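Local coordinates for meta cleavage compound hydrolase (Janthinobacterium, PDB 1J1I), which hydrolyses a carbon-carbon bond of a meta-cleavage compound in carbazole degradation, probably releasing anthranilate and 2-hydroxypenta-2,4-dienoate, at residues S109-S114 with A133-G138. Numbering follows the deposited sequence.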
# COMPACT_ATOMS: atom_id res chain seq x y z
N SER A 109 1.06 7.85 -17.20
CA SER A 109 1.16 7.75 -15.75
C SER A 109 2.50 8.38 -15.39
O SER A 109 3.45 8.29 -16.16
CB SER A 109 1.14 6.28 -15.30
OG SER A 109 -0.07 5.65 -15.68
N ILE A 110 2.57 9.03 -14.23
CA ILE A 110 3.81 9.66 -13.81
C ILE A 110 4.24 9.16 -12.44
O ILE A 110 3.45 9.16 -11.49
CB ILE A 110 3.67 11.20 -13.76
CG1 ILE A 110 3.26 11.73 -15.14
CG2 ILE A 110 5.00 11.82 -13.30
CD1 ILE A 110 3.04 13.23 -15.18
N VAL A 111 5.49 8.73 -12.36
CA VAL A 111 6.08 8.20 -11.13
C VAL A 111 7.32 9.03 -10.79
O VAL A 111 8.27 9.06 -11.58
CB VAL A 111 6.52 6.73 -11.30
CG1 VAL A 111 7.03 6.17 -9.98
CG2 VAL A 111 5.35 5.89 -11.83
N GLY A 112 7.31 9.68 -9.63
CA GLY A 112 8.45 10.50 -9.27
C GLY A 112 8.91 10.41 -7.83
O GLY A 112 8.10 10.25 -6.91
N ASN A 113 10.22 10.51 -7.64
CA ASN A 113 10.84 10.46 -6.32
C ASN A 113 11.26 11.88 -5.94
O ASN A 113 11.77 12.62 -6.78
CB ASN A 113 12.06 9.54 -6.35
CG ASN A 113 12.86 9.60 -5.07
OD1 ASN A 113 13.79 10.39 -4.94
ND2 ASN A 113 12.49 8.76 -4.10
N SER A 114 11.04 12.25 -4.69
CA SER A 114 11.40 13.58 -4.17
C SER A 114 11.13 14.71 -5.17
O SER A 114 9.98 14.97 -5.52
CB SER A 114 12.86 13.58 -3.70
OG SER A 114 13.74 13.12 -4.71
N ALA A 133 -2.47 8.76 -14.06
CA ALA A 133 -2.20 8.37 -12.67
C ALA A 133 -0.89 8.98 -12.21
O ALA A 133 -0.01 9.28 -13.03
CB ALA A 133 -2.13 6.85 -12.55
N LEU A 134 -0.76 9.16 -10.90
CA LEU A 134 0.43 9.76 -10.30
C LEU A 134 0.94 8.95 -9.10
O LEU A 134 0.16 8.52 -8.26
CB LEU A 134 0.11 11.17 -9.82
CG LEU A 134 1.20 11.92 -9.04
CD1 LEU A 134 2.36 12.28 -9.97
CD2 LEU A 134 0.61 13.18 -8.43
N VAL A 135 2.25 8.75 -9.04
CA VAL A 135 2.86 8.03 -7.93
C VAL A 135 3.87 8.96 -7.29
O VAL A 135 4.82 9.39 -7.93
CB VAL A 135 3.59 6.75 -8.42
CG1 VAL A 135 4.30 6.07 -7.24
CG2 VAL A 135 2.59 5.80 -9.07
N LEU A 136 3.65 9.30 -6.02
CA LEU A 136 4.54 10.18 -5.30
C LEU A 136 5.32 9.32 -4.32
O LEU A 136 4.75 8.68 -3.44
CB LEU A 136 3.73 11.24 -4.55
CG LEU A 136 2.84 12.11 -5.45
CD1 LEU A 136 1.91 12.94 -4.59
CD2 LEU A 136 3.71 13.01 -6.34
N MET A 137 6.63 9.29 -4.49
CA MET A 137 7.49 8.46 -3.66
C MET A 137 8.48 9.32 -2.90
O MET A 137 9.42 9.86 -3.49
CB MET A 137 8.23 7.47 -4.57
CG MET A 137 9.01 6.39 -3.87
SD MET A 137 10.62 6.14 -4.63
CE MET A 137 10.20 6.06 -6.40
N GLY A 138 8.27 9.46 -1.59
CA GLY A 138 9.15 10.28 -0.79
C GLY A 138 9.20 11.64 -1.45
O GLY A 138 10.20 12.37 -1.38
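The beta-alpha-beta unit that carries the nucleophile elbow of the alpha/beta-hydrolase fold brings Val111 beside Val135 and Asn113 beside Met137, on parallel strands whose N-to-C directions differ by 8° and whose axes come within 4.7 Å. Helix 114-126 makes the crossover. Backbone bonds alternate in the parallel pattern: Ile110 N to Ala133 O, Val135 N to Ile110 O, Gly112 N to Val135 O and Met137 N to Gly112 O. The pairing continues one residue beyond strand 109-113, where Ser114 N donates to Met137 O at 3.1 Å.

Val111 and Val135 lie side by side on one face, Val111 CG1 3.8 Å from Val135 CB and the two CG2 atoms 3.9 Å apart, with helix 268-281 packed over them. On the other face, Leu134 CD1 reaches 3.6 Å from Ile110 O. Further along the valine face, Asn113 crosses Met137 obliquely. Its CG is anti to the backbone N (chi1 172°), and its ND2 makes a weak hydrogen bond of 3.3 Å to Met137 SD while also donating to His261 O; Met137 CE lies 3.9 Å from Asn113 CB.

Ser114, the likely nucleophile, has a positive phi of 39°, evidence of the strained turn at an elbow. Its OG donates to Asn113 OD1 at 2.7 Å from above the amide plane. The strand ends thus place the probable nucleophile beside His261 and set Gly138 near Asp233, the other likely triad members, and Asn113 links the serine hydroxyl through OD1 to the His261 backbone through ND2, with a weak bond to the Met137 sulphur.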